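Local coordinates for protein RNA-dependent RNA polymerase (Toscana virus, PDB 6QW0) that probably acts as the viral cap-snatching polymerase, whose manganese-binding N-terminal endonuclease would cleave capped host RNA to yield primers for viral transcription, at residues Pro20-Glu25 / Asn178-Asp183; Pro32-Val37 / Ser52-Gly57; Leu76-Phe81 / Arg194-Ile199; Pro113-Glu118 / Tyr125-Thr130. All blocks are in the same frame, centred on the assembly; numbering follows the deposited sequence. Where two conformers were deposited one is given.

Contact 1 (Pro20-Glu25 / Asn178-Asp183)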
# COMPACT_ATOMS: atom_id res chain seq x y z
N PRO A 20 -14.86 2.19 7.03
CA PRO A 20 -15.02 0.73 7.23
C PRO A 20 -14.33 -0.07 6.13
O PRO A 20 -14.33 0.31 4.96
CB PRO A 20 -16.55 0.53 7.19
CG PRO A 20 -17.08 1.75 6.49
CD PRO A 20 -16.14 2.88 6.81
N LEU A 21 -13.74 -1.20 6.53
CA LEU A 21 -13.14 -2.12 5.58
C LEU A 21 -14.22 -2.78 4.73
O LEU A 21 -15.28 -3.16 5.23
CB LEU A 21 -12.32 -3.19 6.30
CG LEU A 21 -11.07 -2.72 7.05
CD1 LEU A 21 -10.60 -3.83 7.96
CD2 LEU A 21 -9.93 -2.26 6.10
N ARG A 22 -13.93 -2.90 3.44
CA ARG A 22 -14.80 -3.55 2.47
C ARG A 22 -14.06 -4.70 1.81
O ARG A 22 -12.84 -4.66 1.62
CB ARG A 22 -15.27 -2.56 1.40
CG ARG A 22 -16.08 -1.37 1.97
CD ARG A 22 -16.27 -0.26 0.94
NE ARG A 22 -16.68 -0.81 -0.35
CZ ARG A 22 -16.88 -0.08 -1.44
NH1 ARG A 22 -16.72 1.23 -1.42
NH2 ARG A 22 -17.24 -0.69 -2.57
N ARG A 23 -14.82 -5.72 1.40
CA ARG A 23 -14.26 -6.83 0.64
C ARG A 23 -14.52 -6.63 -0.84
O ARG A 23 -15.64 -6.31 -1.25
CB ARG A 23 -14.84 -8.17 1.11
CG ARG A 23 -14.66 -8.43 2.59
CD ARG A 23 -14.66 -9.91 2.90
NE ARG A 23 -14.25 -10.16 4.28
CZ ARG A 23 -14.01 -11.36 4.79
NH1 ARG A 23 -14.15 -12.44 4.02
NH2 ARG A 23 -13.65 -11.48 6.05
N TYR A 24 -13.47 -6.81 -1.64
CA TYR A 24 -13.52 -6.67 -3.08
C TYR A 24 -13.06 -7.98 -3.71
O TYR A 24 -12.08 -8.57 -3.24
CB TYR A 24 -12.61 -5.56 -3.58
CG TYR A 24 -12.94 -4.16 -3.13
CD1 TYR A 24 -13.79 -3.37 -3.87
CD2 TYR A 24 -12.35 -3.63 -1.99
CE1 TYR A 24 -14.08 -2.07 -3.49
CE2 TYR A 24 -12.64 -2.32 -1.60
CZ TYR A 24 -13.50 -1.56 -2.37
OH TYR A 24 -13.80 -0.26 -2.03
N GLU A 25 -13.74 -8.43 -4.75
CA GLU A 25 -13.31 -9.61 -5.47
C GLU A 25 -12.67 -9.20 -6.79
O GLU A 25 -13.16 -8.29 -7.46
CB GLU A 25 -14.49 -10.56 -5.74
CG GLU A 25 -14.99 -11.29 -4.49
CD GLU A 25 -15.80 -10.39 -3.56
OE1 GLU A 25 -15.55 -10.42 -2.33
OE2 GLU A 25 -16.68 -9.65 -4.05
N ASN A 178 -10.43 -0.15 3.02
CA ASN A 178 -11.44 0.87 3.28
C ASN A 178 -11.32 2.05 2.32
O ASN A 178 -12.06 3.03 2.46
CB ASN A 178 -11.40 1.33 4.76
CG ASN A 178 -10.03 1.79 5.23
OD1 ASN A 178 -9.02 1.63 4.55
ND2 ASN A 178 -10.00 2.36 6.43
N LEU A 179 -10.47 1.96 1.30
CA LEU A 179 -10.61 2.85 0.17
C LEU A 179 -11.80 2.42 -0.68
O LEU A 179 -12.29 1.29 -0.58
CB LEU A 179 -9.33 2.86 -0.68
CG LEU A 179 -8.09 3.47 -0.04
CD1 LEU A 179 -6.83 3.03 -0.80
CD2 LEU A 179 -8.20 4.99 0.00
N ASP A 180 -12.28 3.33 -1.52
CA ASP A 180 -13.39 3.08 -2.45
C ASP A 180 -12.78 2.79 -3.82
O ASP A 180 -12.51 3.70 -4.60
CB ASP A 180 -14.33 4.27 -2.48
CG ASP A 180 -15.51 4.07 -3.41
OD1 ASP A 180 -15.84 2.92 -3.75
OD2 ASP A 180 -16.10 5.09 -3.81
N LEU A 181 -12.56 1.51 -4.12
CA LEU A 181 -11.76 1.10 -5.27
C LEU A 181 -12.64 0.65 -6.43
O LEU A 181 -13.67 0.01 -6.22
CB LEU A 181 -10.81 -0.04 -4.89
CG LEU A 181 -9.81 0.24 -3.77
CD1 LEU A 181 -9.12 -1.04 -3.36
CD2 LEU A 181 -8.79 1.30 -4.16
N SER A 182 -12.22 0.97 -7.65
CA SER A 182 -12.90 0.46 -8.82
C SER A 182 -12.49 -0.99 -9.08
O SER A 182 -11.48 -1.47 -8.56
CB SER A 182 -12.58 1.32 -10.04
OG SER A 182 -11.24 1.13 -10.43
N ASP A 183 -13.29 -1.68 -9.90
CA ASP A 183 -12.93 -3.04 -10.32
C ASP A 183 -11.54 -3.08 -10.94
O ASP A 183 -10.75 -3.99 -10.66
CB ASP A 183 -13.96 -3.56 -11.32
CG ASP A 183 -15.30 -3.89 -10.68
OD1 ASP A 183 -15.48 -3.65 -9.47
OD2 ASP A 183 -16.19 -4.39 -11.41
O HOH W 1 -14.66 2.35 3.26
O HOH W 2 -16.02 0.83 -5.13
O HOH W 3 -14.00 -5.17 -7.20

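Contact 2 (Pro32-Val37 / Ser52-Gly57)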
# COMPACT_ATOMS: atom_id res chain seq x y z
N PRO A 32 -3.94 -12.23 -20.17
CA PRO A 32 -2.54 -12.60 -20.36
C PRO A 32 -1.68 -12.09 -19.21
O PRO A 32 -1.89 -11.00 -18.68
CB PRO A 32 -2.15 -11.92 -21.68
CG PRO A 32 -3.45 -11.71 -22.39
CD PRO A 32 -4.46 -11.45 -21.31
N ILE A 33 -0.71 -12.92 -18.82
CA ILE A 33 0.23 -12.63 -17.76
C ILE A 33 1.62 -12.55 -18.40
O ILE A 33 1.99 -13.46 -19.14
CB ILE A 33 0.21 -13.70 -16.65
CG1 ILE A 33 -1.21 -13.87 -16.10
CG2 ILE A 33 1.23 -13.40 -15.56
CD1 ILE A 33 -1.35 -15.07 -15.17
N PRO A 34 2.38 -11.49 -18.19
CA PRO A 34 3.65 -11.36 -18.93
C PRO A 34 4.69 -12.37 -18.48
O PRO A 34 4.81 -12.69 -17.30
CB PRO A 34 4.10 -9.93 -18.63
CG PRO A 34 3.53 -9.66 -17.26
CD PRO A 34 2.18 -10.37 -17.25
N ALA A 35 5.45 -12.86 -19.46
CA ALA A 35 6.63 -13.66 -19.18
C ALA A 35 7.68 -12.83 -18.43
O ALA A 35 7.68 -11.61 -18.48
CB ALA A 35 7.24 -14.18 -20.48
N TYR A 36 8.57 -13.53 -17.74
CA TYR A 36 9.68 -12.90 -17.04
C TYR A 36 10.92 -13.78 -17.18
O TYR A 36 10.83 -15.00 -17.24
CB TYR A 36 9.36 -12.65 -15.53
CG TYR A 36 8.75 -13.85 -14.83
CD1 TYR A 36 7.38 -14.06 -14.83
CD2 TYR A 36 9.56 -14.80 -14.19
CE1 TYR A 36 6.81 -15.17 -14.21
CE2 TYR A 36 8.99 -15.91 -13.56
CZ TYR A 36 7.62 -16.09 -13.58
OH TYR A 36 7.06 -17.20 -12.98
N VAL A 37 12.08 -13.13 -17.24
CA VAL A 37 13.36 -13.82 -17.28
C VAL A 37 14.18 -13.31 -16.10
O VAL A 37 14.40 -12.10 -15.98
CB VAL A 37 14.11 -13.58 -18.60
CG1 VAL A 37 15.45 -14.32 -18.59
CG2 VAL A 37 13.26 -14.02 -19.79
N SER A 52 5.46 -6.27 -23.48
CA SER A 52 4.92 -6.26 -24.84
C SER A 52 3.79 -7.27 -25.02
O SER A 52 2.98 -7.11 -25.94
CB SER A 52 6.02 -6.54 -25.86
OG SER A 52 6.60 -7.83 -25.66
N GLU A 53 3.73 -8.30 -24.18
CA GLU A 53 2.69 -9.32 -24.33
C GLU A 53 1.32 -8.86 -23.88
O GLU A 53 0.32 -9.52 -24.19
CB GLU A 53 3.08 -10.58 -23.56
CG GLU A 53 4.31 -11.29 -24.11
CD GLU A 53 4.71 -12.50 -23.29
OE1 GLU A 53 4.44 -12.51 -22.07
OE2 GLU A 53 5.29 -13.44 -23.88
N LEU A 54 1.22 -7.75 -23.16
CA LEU A 54 -0.06 -7.31 -22.62
C LEU A 54 -0.79 -6.42 -23.61
O LEU A 54 -0.18 -5.62 -24.32
CB LEU A 54 0.17 -6.58 -21.29
CG LEU A 54 1.07 -7.39 -20.35
CD1 LEU A 54 1.10 -6.77 -18.97
CD2 LEU A 54 0.64 -8.86 -20.26
N ALA A 55 -2.11 -6.59 -23.68
CA ALA A 55 -2.93 -5.74 -24.52
C ALA A 55 -3.07 -4.36 -23.88
O ALA A 55 -3.07 -4.22 -22.66
CB ALA A 55 -4.32 -6.35 -24.73
N ASP A 56 -3.17 -3.34 -24.73
CA ASP A 56 -3.32 -1.98 -24.24
C ASP A 56 -4.54 -1.88 -23.33
O ASP A 56 -5.65 -2.25 -23.72
CB ASP A 56 -3.45 -1.01 -25.41
N GLY A 57 -4.32 -1.43 -22.09
CA GLY A 57 -5.40 -1.22 -21.15
C GLY A 57 -5.85 -2.43 -20.36
O GLY A 57 -6.73 -2.28 -19.50

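Contact 3 (Leu76-Phe81 / Arg194-Ile199). With MN3 (manganese (III) ion), chain C; SO4 (sulfate ion), chain E.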
# COMPACT_ATOMS: atom_id res chain seq x y z
N LEU A 76 11.00 -8.53 1.09
CA LEU A 76 9.83 -7.68 0.92
C LEU A 76 9.45 -7.51 -0.55
O LEU A 76 8.70 -6.59 -0.89
CB LEU A 76 10.08 -6.32 1.57
CG LEU A 76 9.94 -6.33 3.10
CD1 LEU A 76 10.33 -4.98 3.69
CD2 LEU A 76 8.52 -6.72 3.51
N PHE A 77 9.94 -8.40 -1.42
CA PHE A 77 9.71 -8.21 -2.85
C PHE A 77 8.22 -8.30 -3.18
O PHE A 77 7.70 -7.48 -3.93
CB PHE A 77 10.50 -9.23 -3.67
CG PHE A 77 10.11 -9.26 -5.12
CD1 PHE A 77 10.60 -8.32 -6.01
CD2 PHE A 77 9.21 -10.21 -5.59
CE1 PHE A 77 10.22 -8.33 -7.33
CE2 PHE A 77 8.82 -10.23 -6.91
CZ PHE A 77 9.34 -9.29 -7.78
N LYS A 78 7.53 -9.32 -2.65
CA LYS A 78 6.12 -9.48 -2.98
C LYS A 78 5.33 -8.23 -2.59
O LYS A 78 4.51 -7.74 -3.37
CB LYS A 78 5.53 -10.71 -2.29
CG LYS A 78 5.84 -12.03 -3.00
CD LYS A 78 5.16 -13.21 -2.32
CE LYS A 78 5.68 -13.43 -0.91
NZ LYS A 78 5.01 -14.59 -0.26
N HIS A 79 5.59 -7.70 -1.40
CA HIS A 79 4.87 -6.52 -0.93
C HIS A 79 5.19 -5.30 -1.79
O HIS A 79 4.28 -4.61 -2.28
CB HIS A 79 5.24 -6.29 0.54
CG HIS A 79 4.77 -4.99 1.13
ND1 HIS A 79 5.40 -3.79 0.89
CD2 HIS A 79 3.77 -4.73 2.01
CE1 HIS A 79 4.79 -2.83 1.58
NE2 HIS A 79 3.80 -3.38 2.27
N ASP A 80 6.48 -5.05 -2.02
CA ASP A 80 6.88 -3.84 -2.72
C ASP A 80 6.46 -3.87 -4.19
O ASP A 80 6.01 -2.86 -4.72
CB ASP A 80 8.39 -3.65 -2.58
CG ASP A 80 8.78 -3.22 -1.18
OD1 ASP A 80 7.87 -2.96 -0.36
OD2 ASP A 80 9.99 -3.15 -0.90
N PHE A 81 6.57 -5.03 -4.84
CA PHE A 81 6.14 -5.11 -6.24
C PHE A 81 4.63 -4.95 -6.37
O PHE A 81 4.15 -4.25 -7.26
CB PHE A 81 6.60 -6.42 -6.87
CG PHE A 81 6.31 -6.53 -8.35
CD1 PHE A 81 5.11 -7.08 -8.80
CD2 PHE A 81 7.23 -6.10 -9.29
CE1 PHE A 81 4.83 -7.18 -10.15
CE2 PHE A 81 6.95 -6.20 -10.65
CZ PHE A 81 5.75 -6.74 -11.08
N ARG A 194 -0.31 -11.52 -7.93
CA ARG A 194 -0.18 -12.86 -8.49
C ARG A 194 1.15 -13.02 -9.22
O ARG A 194 1.83 -14.04 -9.07
CB ARG A 194 -1.34 -13.15 -9.42
CG ARG A 194 -2.69 -13.26 -8.72
CD ARG A 194 -3.78 -13.49 -9.73
NE ARG A 194 -5.07 -13.76 -9.09
CZ ARG A 194 -6.16 -14.10 -9.76
NH1 ARG A 194 -6.13 -14.22 -11.09
NH2 ARG A 194 -7.29 -14.33 -9.10
N LEU A 195 1.53 -12.01 -9.99
CA LEU A 195 2.80 -12.07 -10.70
C LEU A 195 3.97 -12.04 -9.73
O LEU A 195 4.97 -12.75 -9.92
CB LEU A 195 2.89 -10.91 -11.70
CG LEU A 195 4.20 -10.85 -12.48
CD1 LEU A 195 4.38 -12.14 -13.30
CD2 LEU A 195 4.22 -9.63 -13.37
N ALA A 196 3.86 -11.24 -8.67
CA ALA A 196 4.92 -11.18 -7.66
C ALA A 196 5.11 -12.52 -6.98
O ALA A 196 6.24 -12.92 -6.70
CB ALA A 196 4.61 -10.09 -6.64
N ARG A 197 4.01 -13.24 -6.72
CA ARG A 197 4.12 -14.57 -6.13
C ARG A 197 4.83 -15.53 -7.08
O ARG A 197 5.64 -16.35 -6.64
CB ARG A 197 2.73 -15.11 -5.78
CG ARG A 197 2.11 -14.46 -4.56
CD ARG A 197 0.64 -14.78 -4.45
NE ARG A 197 0.37 -16.22 -4.38
CZ ARG A 197 -0.61 -16.76 -3.66
NH1 ARG A 197 -1.40 -15.99 -2.93
NH2 ARG A 197 -0.79 -18.08 -3.67
N ASP A 198 4.51 -15.46 -8.37
CA ASP A 198 5.18 -16.33 -9.35
C ASP A 198 6.68 -16.05 -9.37
O ASP A 198 7.50 -16.97 -9.36
CB ASP A 198 4.59 -16.13 -10.74
CG ASP A 198 3.23 -16.79 -10.92
OD1 ASP A 198 2.88 -17.70 -10.14
OD2 ASP A 198 2.50 -16.39 -11.86
N ILE A 199 7.05 -14.77 -9.41
CA ILE A 199 8.46 -14.40 -9.47
C ILE A 199 9.16 -14.78 -8.18
O ILE A 199 10.27 -15.32 -8.20
CB ILE A 199 8.60 -12.89 -9.76
CG1 ILE A 199 8.11 -12.58 -11.18
CG2 ILE A 199 10.05 -12.43 -9.57
CD1 ILE A 199 7.95 -11.09 -11.45
MN MN3 C . 3.11 -2.54 4.31
S SO4 E . -10.56 -13.80 -10.95
O1 SO4 E . -11.12 -13.70 -12.29
O2 SO4 E . -9.54 -14.84 -10.92
O3 SO4 E . -11.63 -14.12 -10.01
O4 SO4 E . -9.97 -12.52 -10.61
O HOH W 4 5.34 -2.50 5.12
O HOH W 5 3.59 -4.50 5.52

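Contact 4 (Pro113-Glu118 / Tyr125-Thr130). With MN3 (manganese (III) ion), chain C; SO4 (sulfate ion), chain G.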
# COMPACT_ATOMS: atom_id res chain seq x y z
N PRO A 113 4.62 3.82 8.36
CA PRO A 113 3.61 3.24 7.46
C PRO A 113 4.01 3.45 6.00
O PRO A 113 4.91 4.22 5.68
CB PRO A 113 2.33 4.03 7.79
CG PRO A 113 2.69 4.94 8.95
CD PRO A 113 4.17 5.08 8.95
N ASP A 114 3.32 2.75 5.10
CA ASP A 114 3.72 2.79 3.69
C ASP A 114 3.57 4.18 3.09
O ASP A 114 4.35 4.56 2.20
CB ASP A 114 2.91 1.78 2.88
CG ASP A 114 3.40 0.36 3.06
OD1 ASP A 114 4.61 0.12 2.86
OD2 ASP A 114 2.61 -0.52 3.44
N MSE A 115 2.57 4.94 3.52
CA MSE A 115 2.40 6.31 3.03
C MSE A 115 1.92 7.22 4.16
O MSE A 115 1.06 6.82 4.95
CB MSE A 115 1.40 6.38 1.86
CG MSE A 115 1.56 5.34 0.73
SE MSE A 115 0.29 5.66 -0.69
CE MSE A 115 1.18 7.24 -1.46
N ILE A 116 2.48 8.43 4.23
CA ILE A 116 1.95 9.52 5.05
C ILE A 116 1.82 10.72 4.11
O ILE A 116 2.83 11.28 3.66
CB ILE A 116 2.83 9.87 6.26
CG1 ILE A 116 3.11 8.63 7.12
CG2 ILE A 116 2.16 10.96 7.12
CD1 ILE A 116 4.11 8.87 8.25
N ILE A 117 0.59 11.11 3.80
CA ILE A 117 0.30 12.13 2.80
C ILE A 117 -0.30 13.35 3.50
O ILE A 117 -1.35 13.25 4.16
CB ILE A 117 -0.67 11.60 1.73
CG1 ILE A 117 -0.12 10.30 1.13
CG2 ILE A 117 -0.90 12.65 0.67
CD1 ILE A 117 -1.17 9.50 0.37
N GLU A 118 0.33 14.50 3.33
CA GLU A 118 -0.11 15.76 3.92
C GLU A 118 -0.75 16.62 2.83
O GLU A 118 -0.16 16.79 1.76
CB GLU A 118 1.08 16.45 4.59
CG GLU A 118 0.91 17.91 4.97
CD GLU A 118 1.42 18.20 6.39
OE1 GLU A 118 2.52 17.74 6.74
OE2 GLU A 118 0.70 18.89 7.15
N TYR A 125 -3.17 11.75 5.61
CA TYR A 125 -3.68 10.44 5.23
C TYR A 125 -2.57 9.42 5.44
O TYR A 125 -1.47 9.58 4.90
CB TYR A 125 -4.20 10.45 3.79
CG TYR A 125 -5.32 11.46 3.61
CD1 TYR A 125 -6.64 11.11 3.86
CD2 TYR A 125 -5.05 12.78 3.26
CE1 TYR A 125 -7.67 12.04 3.72
CE2 TYR A 125 -6.07 13.71 3.13
CZ TYR A 125 -7.37 13.34 3.36
OH TYR A 125 -8.37 14.27 3.23
N VAL A 126 -2.85 8.39 6.24
CA VAL A 126 -1.88 7.33 6.52
C VAL A 126 -2.39 6.08 5.82
O VAL A 126 -3.54 5.68 6.01
CB VAL A 126 -1.72 7.11 8.04
CG1 VAL A 126 -0.84 5.91 8.32
CG2 VAL A 126 -1.14 8.38 8.71
N VAL A 127 -1.54 5.47 4.99
CA VAL A 127 -1.93 4.33 4.16
C VAL A 127 -0.96 3.18 4.43
O VAL A 127 0.26 3.39 4.40
CB VAL A 127 -1.97 4.67 2.66
CG1 VAL A 127 -2.51 3.48 1.87
CG2 VAL A 127 -2.82 5.90 2.40
N GLU A 128 -1.49 1.99 4.68
CA GLU A 128 -0.64 0.83 4.91
C GLU A 128 -1.06 -0.29 3.99
O GLU A 128 -2.26 -0.58 3.86
CB GLU A 128 -0.69 0.36 6.37
CG GLU A 128 0.14 -0.88 6.64
CD GLU A 128 1.64 -0.70 6.41
OE1 GLU A 128 2.16 0.44 6.42
OE2 GLU A 128 2.31 -1.72 6.24
N PHE A 129 -0.07 -0.91 3.33
CA PHE A 129 -0.27 -2.04 2.42
C PHE A 129 0.11 -3.34 3.11
O PHE A 129 1.04 -3.38 3.92
CB PHE A 129 0.60 -1.91 1.16
CG PHE A 129 0.57 -0.57 0.47
CD1 PHE A 129 -0.61 0.10 0.20
CD2 PHE A 129 1.76 -0.01 0.03
CE1 PHE A 129 -0.59 1.33 -0.46
CE2 PHE A 129 1.78 1.22 -0.63
CZ PHE A 129 0.60 1.88 -0.87
N THR A 130 -0.57 -4.42 2.76
CA THR A 130 -0.17 -5.71 3.30
C THR A 130 -0.67 -6.80 2.36
O THR A 130 -1.49 -6.54 1.47
CB THR A 130 -0.69 -5.89 4.75
OG1 THR A 130 -0.08 -7.04 5.36
CG2 THR A 130 -2.19 -6.03 4.78
MN MN3 C . 3.11 -2.54 4.31
S SO4 G . 3.32 -7.99 4.33
O1 SO4 G . 3.15 -8.02 2.89
O2 SO4 G . 4.73 -7.81 4.63
O3 SO4 G . 2.54 -6.91 4.94
O4 SO4 G . 2.87 -9.27 4.88
O HOH W 4 5.34 -2.50 5.12
O HOH W 5 3.59 -4.50 5.52

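Contact 1 (Pro20-Glu25 / Asn178-Asp183)
The Y24 ring carries CB of L181 over one face, 3.9 Å above its plane and offset toward the rim, a CH-pi contact that an aliphatic leucine suits well. L179 O lies at the ring's edge near its plane, and a water sits at the edge in plane. One face of the R22 guanidinium has Y24 OH above its centre, while D180 OD1 approaches the edge. Two backbone groups grip the hydroxyl. Y24 OH donates to L179 O at 2.6 Å, in the carbonyl plane on a lone pair, and L181 N donates to Y24 OH at 3.0 Å in a nearly straight bond of 166°. D180 holds CG anti to its backbone N (chi1 -179°). Its OD1 forms a salt bridge with R22 NH1 at 3.0 Å; that bond is bent, and the donor stands above the carboxylate plane. The same water joins R22 NH2 and L181 O. At the other end CB of N178 packs against P20 O at 3.1 Å, while its amide turns to L165, I167 and H19. The chemistry ties the loop before helix 183-203 to strand 22-25 at the hydroxyl: tyrosine fits because one hydroxyl both gives and takes a bond, and the arginine-aspartate salt bridge on the exposed side adds a link between opposite charges.

Contact 2 (Pro32-Val37 / Ser52-Gly57)
L54 overlaps the ring of P34 with both methyls: CD2 lies 3.7 Å from P34 CD, and CD1 lies 4.1 Å from P34 CG, the two side chains slanting across one another. CD2 also reaches back to P32, resting 3.7 Å from P32 O and more loosely against P32 CB. A branched leucine suits this place because its two methyls can spread over a proline ring while one of them also touches P32. The second element is polar. In E53, chi1 of -66° sets CG beside the backbone N, and the chain beyond it is extended, with the carboxylate near A35. There A35 N donates to E53 OE1 at 2.8 Å, with an angle of 168° at the hydrogen. The amide arrives on the syn side of the carboxylate, 27° out of its plane. OE1 also lies 3.4 Å from P34 CA and 3.6 Å from A35 CB, where alanine presents only its CB to the carboxylate. Proline at 34 has no N-H of its own, and the donor is the amide that follows it. Q58 braces both sides, bonding P32 O and A55 N. This surface contact lies where the chain enters strand 36-39: A35 pairs by backbone bonds with A50, just past strand 46-49, and P34 packs on I49 of that strand and on F191 of helix 183-203.

Contact 3 (Leu76-Phe81 / Arg194-Ile199)
F77 and F81, one helical turn apart, both set CG anti to the backbone N (chi1 169° and -175°), beside the carbonyl carbon; the rings then meet A196 and its neighbours on helix 194-199. The F77 and I199 side chains cross at about a right angle, F77 CE2 lying 3.7 Å from I199 CG2, while A196 O comes to the F77 ring edge in plane, 3.7 Å from CE2. F81 presents CD1 to A196 CB at 3.7 Å and CZ to L195 CD2 at 4.0 Å. F77 in turn has CB of F81 over one face, so the phenylalanines pack on each other as well as across the interface. Alanine suits position 196: its single methyl lets the backbones approach. The axes of segments 77-81 and 194-199 come within 8.8 Å and run 150° from one another, nearly antiparallel. At the outer side the aliphatic shafts meet, K78 CD lying 4.0 Å from R197 CG, and their charged atoms are not in contact. H79 looks to the other side of its helix, where NE2 binds manganese; its ND1 donates to D80 OD1 at 2.9 Å, in the ring plane, so D80 is a second-shell residue that fixes the imidazole's rotation. Helix 77-82 is thus seated on helix 183-203, whose R192 makes a cation-pi contact with F81, while I49 of strand 46-49 touches F81 and Y36 and I38 of strand 36-39 touch I199.

Contact 4 (Pro113-Glu118 / Tyr125-Thr130)
D114 and E128 bring their carboxylates together at one manganese ion by quite different chain shapes. E128 holds CG anti to its backbone N (chi1 177°) and then bends at chi2 (64°), which places CD; OE2 binds the metal at 2.2 Å, while OE1 accepts D114 N at 2.9 Å, met nearly along its C-O axis. D114 needs no such bend: as a short side chain it reaches the metal through OD2, which also accepts F129 N at 2.7 Å on the anti side. Each carboxylate is thus oriented by a backbone amide of the other segment. F129 adds its carbonyl O to the metal at 2.3 Å. Its ring slants across D114, the ring and carboxylate planes only 18° apart, and takes the selenium of selenomethionine M115 3.8 Å from CZ, an oblique Met-aromatic contact. M115 also lies alongside V127 (CB to CB 3.9 Å), pointing the same way. P113 CG rests on V126 CG1 at 3.7 Å. Beta-branched V126 and V127 suit the extended strand. Backbone bonds of M115 with V127 and of I117 with Y125 zip up an antiparallel hairpin, and D114 and M115 together face V127 in a classic beta bulge. With proline and aspartate before one strand and E128 on the next, the site is consistent with a PD-(D/E)XK-like nuclease core, its metal shell completed by H79 and two waters.

Overall arrangement
Contacts 3 and 4 meet at the manganese ion: H79 comes from helix 77-82 and D114, E128 and F129 from the hairpin, although the contact centres stand about 19 Å apart. A second manganese ion lies about 3 Å from the D114 side chain. Contact 2, about 16 Å from contact 3 between centres, packs directly on it, with Y36 and P34 against L195 and Y36 also against D198 and I199; helix 183-203 is therefore shared between the small three-stranded sheet and the histidine-bearing helix. Contacts 1 and 4 both reach the same mixed sheet, their centres about 16 Å apart and their nearest atoms about 5 Å apart.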